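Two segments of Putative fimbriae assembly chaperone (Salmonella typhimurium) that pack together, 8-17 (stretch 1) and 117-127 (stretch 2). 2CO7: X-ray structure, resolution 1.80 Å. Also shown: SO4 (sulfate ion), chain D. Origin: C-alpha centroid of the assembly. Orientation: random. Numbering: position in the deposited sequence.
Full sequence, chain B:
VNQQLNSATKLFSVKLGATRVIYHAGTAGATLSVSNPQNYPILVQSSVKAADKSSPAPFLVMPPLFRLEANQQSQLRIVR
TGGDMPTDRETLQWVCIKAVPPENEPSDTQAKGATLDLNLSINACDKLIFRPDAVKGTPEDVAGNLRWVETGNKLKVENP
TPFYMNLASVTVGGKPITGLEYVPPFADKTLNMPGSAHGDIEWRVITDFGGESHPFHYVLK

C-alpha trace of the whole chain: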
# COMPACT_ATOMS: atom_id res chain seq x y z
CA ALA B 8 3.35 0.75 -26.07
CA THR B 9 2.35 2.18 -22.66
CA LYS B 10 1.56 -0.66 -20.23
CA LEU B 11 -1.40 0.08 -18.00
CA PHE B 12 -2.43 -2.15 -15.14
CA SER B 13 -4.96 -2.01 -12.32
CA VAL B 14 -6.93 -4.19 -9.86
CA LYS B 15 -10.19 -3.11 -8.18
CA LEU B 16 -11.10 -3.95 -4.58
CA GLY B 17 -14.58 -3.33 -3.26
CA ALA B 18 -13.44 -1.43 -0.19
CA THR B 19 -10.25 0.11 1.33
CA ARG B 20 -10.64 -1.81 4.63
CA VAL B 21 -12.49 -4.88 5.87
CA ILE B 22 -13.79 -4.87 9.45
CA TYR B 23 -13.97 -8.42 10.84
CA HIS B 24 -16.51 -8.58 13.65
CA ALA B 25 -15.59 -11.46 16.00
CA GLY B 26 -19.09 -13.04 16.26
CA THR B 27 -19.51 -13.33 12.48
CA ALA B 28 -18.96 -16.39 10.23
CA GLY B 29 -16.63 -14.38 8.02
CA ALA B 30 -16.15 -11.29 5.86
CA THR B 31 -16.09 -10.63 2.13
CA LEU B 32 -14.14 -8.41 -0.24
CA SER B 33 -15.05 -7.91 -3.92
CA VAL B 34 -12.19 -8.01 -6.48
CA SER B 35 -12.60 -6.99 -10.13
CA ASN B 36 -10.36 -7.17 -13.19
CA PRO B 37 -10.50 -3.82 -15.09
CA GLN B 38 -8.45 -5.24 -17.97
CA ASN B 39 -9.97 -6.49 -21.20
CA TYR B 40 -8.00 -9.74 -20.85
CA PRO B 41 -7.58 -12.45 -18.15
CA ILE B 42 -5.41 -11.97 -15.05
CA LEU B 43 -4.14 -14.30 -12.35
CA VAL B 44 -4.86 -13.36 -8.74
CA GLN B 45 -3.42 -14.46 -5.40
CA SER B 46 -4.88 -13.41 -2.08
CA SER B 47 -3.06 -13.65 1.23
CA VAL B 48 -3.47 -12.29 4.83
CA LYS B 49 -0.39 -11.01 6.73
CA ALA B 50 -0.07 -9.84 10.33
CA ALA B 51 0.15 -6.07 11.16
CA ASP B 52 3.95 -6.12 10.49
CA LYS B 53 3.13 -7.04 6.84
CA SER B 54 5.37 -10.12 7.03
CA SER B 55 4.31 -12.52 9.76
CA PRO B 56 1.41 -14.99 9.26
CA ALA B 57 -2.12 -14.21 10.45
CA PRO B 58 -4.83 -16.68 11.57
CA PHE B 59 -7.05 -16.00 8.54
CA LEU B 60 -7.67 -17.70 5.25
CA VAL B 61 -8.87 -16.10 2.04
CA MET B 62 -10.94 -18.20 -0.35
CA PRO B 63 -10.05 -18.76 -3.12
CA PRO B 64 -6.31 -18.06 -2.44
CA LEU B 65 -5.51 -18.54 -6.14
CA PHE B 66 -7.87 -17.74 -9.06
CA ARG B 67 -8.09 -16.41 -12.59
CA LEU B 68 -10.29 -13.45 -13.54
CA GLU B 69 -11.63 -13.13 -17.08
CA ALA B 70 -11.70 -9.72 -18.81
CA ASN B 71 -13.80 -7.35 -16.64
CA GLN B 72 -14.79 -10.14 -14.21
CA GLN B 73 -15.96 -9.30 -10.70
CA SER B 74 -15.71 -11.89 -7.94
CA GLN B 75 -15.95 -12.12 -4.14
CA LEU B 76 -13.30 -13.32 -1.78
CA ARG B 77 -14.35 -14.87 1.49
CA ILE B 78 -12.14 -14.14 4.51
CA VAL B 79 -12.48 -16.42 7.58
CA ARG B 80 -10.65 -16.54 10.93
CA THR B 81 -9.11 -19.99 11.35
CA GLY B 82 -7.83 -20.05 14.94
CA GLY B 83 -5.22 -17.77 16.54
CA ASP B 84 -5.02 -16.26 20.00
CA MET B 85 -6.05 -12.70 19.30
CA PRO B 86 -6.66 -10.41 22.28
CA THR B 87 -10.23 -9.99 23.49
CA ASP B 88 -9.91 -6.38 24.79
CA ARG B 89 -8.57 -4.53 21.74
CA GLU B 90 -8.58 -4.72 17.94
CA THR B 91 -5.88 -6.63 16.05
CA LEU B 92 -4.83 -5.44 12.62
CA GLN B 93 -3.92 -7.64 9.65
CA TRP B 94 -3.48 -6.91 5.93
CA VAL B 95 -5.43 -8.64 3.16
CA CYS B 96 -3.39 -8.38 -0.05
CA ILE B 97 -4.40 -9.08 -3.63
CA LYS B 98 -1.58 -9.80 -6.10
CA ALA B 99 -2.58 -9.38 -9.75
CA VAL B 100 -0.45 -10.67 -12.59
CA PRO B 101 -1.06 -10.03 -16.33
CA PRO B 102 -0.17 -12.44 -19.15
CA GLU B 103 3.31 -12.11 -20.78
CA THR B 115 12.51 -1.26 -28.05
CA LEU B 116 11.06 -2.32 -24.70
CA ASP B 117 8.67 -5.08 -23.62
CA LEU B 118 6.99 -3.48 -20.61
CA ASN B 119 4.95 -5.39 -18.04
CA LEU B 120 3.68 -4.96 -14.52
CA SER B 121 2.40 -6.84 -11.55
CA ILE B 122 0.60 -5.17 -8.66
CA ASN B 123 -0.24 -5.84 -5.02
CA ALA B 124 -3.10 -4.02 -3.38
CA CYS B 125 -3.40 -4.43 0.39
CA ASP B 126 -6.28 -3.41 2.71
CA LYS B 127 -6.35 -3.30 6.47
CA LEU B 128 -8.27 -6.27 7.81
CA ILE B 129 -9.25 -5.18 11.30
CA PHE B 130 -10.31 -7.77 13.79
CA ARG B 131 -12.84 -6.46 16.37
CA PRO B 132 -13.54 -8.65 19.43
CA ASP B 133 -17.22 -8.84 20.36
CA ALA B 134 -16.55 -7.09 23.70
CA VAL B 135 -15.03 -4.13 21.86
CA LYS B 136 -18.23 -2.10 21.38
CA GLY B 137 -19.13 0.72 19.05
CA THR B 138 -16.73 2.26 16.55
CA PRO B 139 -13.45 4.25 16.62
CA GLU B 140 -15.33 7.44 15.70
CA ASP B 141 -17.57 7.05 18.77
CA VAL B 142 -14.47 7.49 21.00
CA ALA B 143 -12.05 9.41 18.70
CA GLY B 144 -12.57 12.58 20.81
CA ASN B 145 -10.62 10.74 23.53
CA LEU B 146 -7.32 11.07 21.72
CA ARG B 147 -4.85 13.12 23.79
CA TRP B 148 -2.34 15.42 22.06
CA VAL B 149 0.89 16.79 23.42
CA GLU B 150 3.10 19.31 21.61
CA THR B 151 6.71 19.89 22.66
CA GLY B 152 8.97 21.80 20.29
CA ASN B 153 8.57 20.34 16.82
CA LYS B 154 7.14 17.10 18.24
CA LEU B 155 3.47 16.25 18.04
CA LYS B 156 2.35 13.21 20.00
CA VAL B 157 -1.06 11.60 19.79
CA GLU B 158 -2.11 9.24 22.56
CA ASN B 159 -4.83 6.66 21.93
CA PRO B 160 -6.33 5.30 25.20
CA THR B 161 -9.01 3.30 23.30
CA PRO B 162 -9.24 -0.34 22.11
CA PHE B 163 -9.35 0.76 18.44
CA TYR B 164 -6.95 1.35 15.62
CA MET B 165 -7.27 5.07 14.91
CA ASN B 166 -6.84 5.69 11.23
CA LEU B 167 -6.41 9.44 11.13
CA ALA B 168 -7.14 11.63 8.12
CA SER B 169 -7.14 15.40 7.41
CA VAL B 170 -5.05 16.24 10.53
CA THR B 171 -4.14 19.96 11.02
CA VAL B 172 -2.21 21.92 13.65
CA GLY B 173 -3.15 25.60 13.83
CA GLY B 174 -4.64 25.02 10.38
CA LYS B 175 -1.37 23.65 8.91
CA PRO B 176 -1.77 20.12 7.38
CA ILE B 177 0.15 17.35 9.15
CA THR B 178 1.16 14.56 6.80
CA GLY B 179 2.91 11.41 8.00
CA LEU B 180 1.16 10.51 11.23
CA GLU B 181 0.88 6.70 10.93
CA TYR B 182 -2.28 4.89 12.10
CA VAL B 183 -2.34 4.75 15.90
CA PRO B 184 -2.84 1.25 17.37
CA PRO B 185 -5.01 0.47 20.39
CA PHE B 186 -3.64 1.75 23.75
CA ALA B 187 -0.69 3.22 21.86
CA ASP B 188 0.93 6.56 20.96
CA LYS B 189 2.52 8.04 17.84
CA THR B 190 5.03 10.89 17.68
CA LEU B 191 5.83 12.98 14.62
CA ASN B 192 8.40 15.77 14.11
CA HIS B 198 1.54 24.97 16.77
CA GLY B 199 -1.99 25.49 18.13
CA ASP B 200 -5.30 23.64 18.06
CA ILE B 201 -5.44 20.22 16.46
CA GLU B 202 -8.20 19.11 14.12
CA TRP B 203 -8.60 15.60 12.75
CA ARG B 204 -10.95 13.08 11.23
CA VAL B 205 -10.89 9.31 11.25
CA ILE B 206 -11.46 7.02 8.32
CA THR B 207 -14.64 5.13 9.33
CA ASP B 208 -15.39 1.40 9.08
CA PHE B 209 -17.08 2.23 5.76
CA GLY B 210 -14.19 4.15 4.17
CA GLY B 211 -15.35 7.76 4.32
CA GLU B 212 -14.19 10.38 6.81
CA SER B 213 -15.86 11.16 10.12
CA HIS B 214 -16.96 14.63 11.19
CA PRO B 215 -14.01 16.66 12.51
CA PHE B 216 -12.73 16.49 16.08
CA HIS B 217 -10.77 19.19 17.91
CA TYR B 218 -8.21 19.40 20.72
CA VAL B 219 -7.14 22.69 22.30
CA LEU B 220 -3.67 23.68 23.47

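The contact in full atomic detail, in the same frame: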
# COMPACT_ATOMS: atom_id res chain seq x y z
N ALA B 8 2.52 1.68 -26.88
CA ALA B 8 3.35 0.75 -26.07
C ALA B 8 3.41 1.13 -24.58
O ALA B 8 4.28 0.63 -23.87
CB ALA B 8 4.76 0.66 -26.65
N THR B 9 2.50 1.99 -24.11
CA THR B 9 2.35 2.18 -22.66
C THR B 9 1.66 0.94 -22.07
O THR B 9 0.64 0.48 -22.61
CB THR B 9 1.54 3.47 -22.27
OG1 THR B 9 2.30 4.65 -22.57
CG2 THR B 9 1.23 3.50 -20.79
N LYS B 10 2.21 0.41 -20.98
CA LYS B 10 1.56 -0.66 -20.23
C LYS B 10 0.78 -0.06 -19.08
O LYS B 10 1.35 0.64 -18.23
CB LYS B 10 2.57 -1.67 -19.68
CG LYS B 10 1.94 -2.80 -18.83
CD LYS B 10 0.98 -3.67 -19.66
CE LYS B 10 0.10 -4.61 -18.81
NZ LYS B 10 -0.25 -5.86 -19.61
N LEU B 11 -0.51 -0.35 -19.06
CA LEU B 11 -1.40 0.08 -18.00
C LEU B 11 -1.85 -1.15 -17.26
O LEU B 11 -2.09 -2.21 -17.86
CB LEU B 11 -2.65 0.78 -18.54
CG LEU B 11 -2.50 1.98 -19.48
CD1 LEU B 11 -3.87 2.55 -19.75
CD2 LEU B 11 -1.59 3.03 -18.84
N PHE B 12 -1.97 -1.02 -15.95
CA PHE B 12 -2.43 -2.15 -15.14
C PHE B 12 -3.07 -1.71 -13.86
O PHE B 12 -2.57 -0.79 -13.19
CB PHE B 12 -1.29 -3.15 -14.90
CG PHE B 12 -1.77 -4.53 -14.54
CD1 PHE B 12 -2.54 -5.26 -15.44
CD2 PHE B 12 -1.45 -5.09 -13.30
CE1 PHE B 12 -3.00 -6.53 -15.12
CE2 PHE B 12 -1.92 -6.37 -12.97
CZ PHE B 12 -2.70 -7.07 -13.90
N SER B 13 -4.19 -2.36 -13.51
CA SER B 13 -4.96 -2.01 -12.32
C SER B 13 -5.68 -3.24 -11.75
O SER B 13 -5.89 -4.22 -12.45
CB SER B 13 -6.01 -0.93 -12.66
OG SER B 13 -6.72 -0.57 -11.47
N VAL B 14 -6.03 -3.20 -10.47
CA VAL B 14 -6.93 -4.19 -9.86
C VAL B 14 -7.93 -3.41 -9.01
O VAL B 14 -7.56 -2.37 -8.44
CB VAL B 14 -6.18 -5.31 -9.05
CG1 VAL B 14 -5.52 -4.75 -7.76
CG2 VAL B 14 -7.10 -6.45 -8.71
N LYS B 15 -9.19 -3.86 -8.92
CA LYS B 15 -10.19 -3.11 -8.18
C LYS B 15 -10.59 -3.91 -6.96
O LYS B 15 -10.92 -5.07 -7.11
CB LYS B 15 -11.43 -2.89 -9.07
CG LYS B 15 -12.61 -2.17 -8.38
CD LYS B 15 -13.82 -2.12 -9.35
CE LYS B 15 -15.09 -1.63 -8.70
NZ LYS B 15 -16.23 -1.65 -9.65
N LEU B 16 -10.56 -3.30 -5.77
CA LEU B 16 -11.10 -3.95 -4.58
C LEU B 16 -12.35 -3.21 -4.16
O LEU B 16 -12.47 -1.98 -4.37
CB LEU B 16 -10.06 -3.92 -3.43
CG LEU B 16 -8.94 -4.96 -3.44
CD1 LEU B 16 -8.29 -5.22 -4.78
CD2 LEU B 16 -7.88 -4.64 -2.36
N GLY B 17 -13.30 -3.93 -3.59
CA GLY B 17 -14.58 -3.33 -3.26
C GLY B 17 -14.59 -2.31 -2.15
O GLY B 17 -15.55 -1.55 -2.01
N ASP B 117 9.84 -4.25 -23.92
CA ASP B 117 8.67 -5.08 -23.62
C ASP B 117 8.34 -4.86 -22.14
O ASP B 117 8.97 -5.43 -21.23
CB ASP B 117 8.96 -6.56 -23.94
CG ASP B 117 7.84 -7.51 -23.48
OD1 ASP B 117 6.63 -7.16 -23.58
OD2 ASP B 117 8.19 -8.62 -23.02
N LEU B 118 7.35 -4.00 -21.92
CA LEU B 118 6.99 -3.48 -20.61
C LEU B 118 5.89 -4.31 -19.98
O LEU B 118 4.85 -4.55 -20.61
CB LEU B 118 6.50 -2.05 -20.77
CG LEU B 118 7.47 -0.85 -20.79
CD1 LEU B 118 8.93 -1.18 -20.91
CD2 LEU B 118 7.05 0.16 -21.80
N ASN B 119 6.08 -4.75 -18.75
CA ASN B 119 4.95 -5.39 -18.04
C ASN B 119 4.96 -5.06 -16.56
O ASN B 119 5.95 -4.53 -16.03
CB ASN B 119 4.90 -6.91 -18.28
CG ASN B 119 3.44 -7.46 -18.44
OD1 ASN B 119 3.22 -8.61 -18.88
ND2 ASN B 119 2.45 -6.63 -18.11
N LEU B 120 3.85 -5.36 -15.90
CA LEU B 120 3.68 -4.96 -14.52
C LEU B 120 3.03 -6.08 -13.73
O LEU B 120 2.32 -6.90 -14.28
CB LEU B 120 2.79 -3.73 -14.48
CG LEU B 120 3.32 -2.39 -15.01
CD1 LEU B 120 2.17 -1.38 -15.14
CD2 LEU B 120 4.43 -1.80 -14.12
N SER B 121 3.27 -6.10 -12.43
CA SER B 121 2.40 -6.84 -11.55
C SER B 121 2.12 -5.94 -10.36
O SER B 121 2.94 -5.08 -10.03
CB SER B 121 3.03 -8.16 -11.12
OG SER B 121 4.10 -7.92 -10.24
N ILE B 122 0.97 -6.09 -9.74
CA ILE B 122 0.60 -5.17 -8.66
C ILE B 122 0.05 -5.89 -7.45
O ILE B 122 -0.46 -7.01 -7.57
CB ILE B 122 -0.30 -3.98 -9.16
CG1 ILE B 122 -1.64 -4.48 -9.68
CG2 ILE B 122 0.37 -3.20 -10.35
CD1 ILE B 122 -2.60 -3.30 -10.19
N ASN B 123 0.19 -5.26 -6.29
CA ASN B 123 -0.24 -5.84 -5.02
C ASN B 123 -0.98 -4.77 -4.27
O ASN B 123 -0.40 -3.72 -3.95
CB ASN B 123 0.96 -6.30 -4.19
CG ASN B 123 1.85 -7.23 -4.93
OD1 ASN B 123 1.64 -8.44 -4.88
ND2 ASN B 123 2.85 -6.68 -5.65
N ALA B 124 -2.28 -4.98 -4.08
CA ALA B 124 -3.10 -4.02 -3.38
C ALA B 124 -3.47 -4.61 -2.04
O ALA B 124 -4.10 -5.66 -2.00
CB ALA B 124 -4.40 -3.70 -4.21
N CYS B 125 -3.15 -3.91 -0.95
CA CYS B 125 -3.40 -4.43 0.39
C CYS B 125 -4.34 -3.52 1.19
O CYS B 125 -4.15 -2.27 1.22
CB CYS B 125 -2.06 -4.62 1.14
SG CYS B 125 -0.89 -5.75 0.30
N ASP B 126 -5.34 -4.14 1.83
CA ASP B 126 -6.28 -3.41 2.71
C ASP B 126 -6.03 -3.83 4.14
O ASP B 126 -5.73 -4.99 4.42
CB ASP B 126 -7.74 -3.81 2.45
CG ASP B 126 -8.36 -3.14 1.23
OD1 ASP B 126 -9.57 -3.39 1.08
OD2 ASP B 126 -7.72 -2.40 0.47
N LYS B 127 -6.24 -2.90 5.07
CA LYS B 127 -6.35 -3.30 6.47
C LYS B 127 -7.54 -4.23 6.67
O LYS B 127 -8.66 -3.95 6.19
CB LYS B 127 -6.46 -2.07 7.38
CG LYS B 127 -5.26 -1.16 7.27
CD LYS B 127 -5.46 0.15 8.02
CE LYS B 127 -4.21 1.04 7.82
NZ LYS B 127 -4.44 2.47 8.23
S SO4 D . -1.60 4.91 7.57
O1 SO4 D . -1.25 5.68 6.37
O2 SO4 D . -1.95 3.55 7.20
O3 SO4 D . -0.42 4.96 8.43
O4 SO4 D . -2.67 5.58 8.35

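Stretch 2 is extended throughout, and stretch 1 is extended over most of its length. A strand in stretch 1 that takes in Lys10 and Phe12 runs nearly parallel to the strand of stretch 2, with 10° between their N-to-C directions. The axes approach to 6.9 Å. Lys10 CA lies 6.1 Å from Leu118 CA, and Phe12 CA lies 6.8 Å from Leu120 CA. Further along, Val14 CA is 7.5 Å from Ala124 CA. These spacings leave room for side chains between the backbones, and no clear hydrogen bond links the two stretches. The contact rests mainly on side-chain packing and buries 599 Å², both sides summed.

The alternation of extended chain sets the pattern. In stretch 1, Lys10, Phe12, Val14 and Leu16 point their CA-to-CB bonds toward stretch 2. In stretch 2, Leu118, Leu120, Ile122, Ala124 and Asp126 point toward stretch 1. Most of these residues are apolar, as suits a buried layer. The residues between them mostly point away, among them Ser13, Ser121 and Asn123, whose polar side-chain atoms find hydrogen bonds elsewhere in the structure.

At the start, Leu118 CD2 packs 3.5 Å from Ala8 O. Lys10 contributes its aliphatic chain: Lys10 CB is 4.1 Å from Leu118 CB, and Lys10 CG is 4.0 Å from Leu120 CD1. A long lysine suits this partly exposed place, because its methylenes can cover leucines while its amino group reaches a hydrogen bond elsewhere in the structure. Lys10 CE also comes close to the side chain of Asn119, whose end turns back nearer to stretch 1 although its CA-to-CB bond points away.

Phe12 is buried and packs against Leu120 and Ile122. Phe12 CB is 3.9 Å from Leu120 CD1, and Phe12 CD2 is 3.7 Å from Ile122 CG1. The ring meets Ile122 obliquely.

Ile122 has the largest covered area in stretch 2. With chi1 p and chi2 t, Ile122 CD1 reaches the backbone of stretch 1, 3.4 Å from Ser13 CA and 3.4 Å from Val14 N. Ile122 CD1 is also 4.1 Å from Val14 CG1. Val14 CG1 also packs 3.9 Å from Ala124 CB.

Ala124 offers a single methyl, and Leu16 CD2 packs 4.1 Å from Ala124 CB. Leu16 CD2 also lies 3.6 Å from Asp126 OD2, so the apolar packing ends beside a carboxylate.

Lys127 is out of reach of stretch 1. Lys127 NZ donates a hydrogen bond to O2 of the sulfate ion at 2.9 Å; the ion probably comes from the crystallisation liquor.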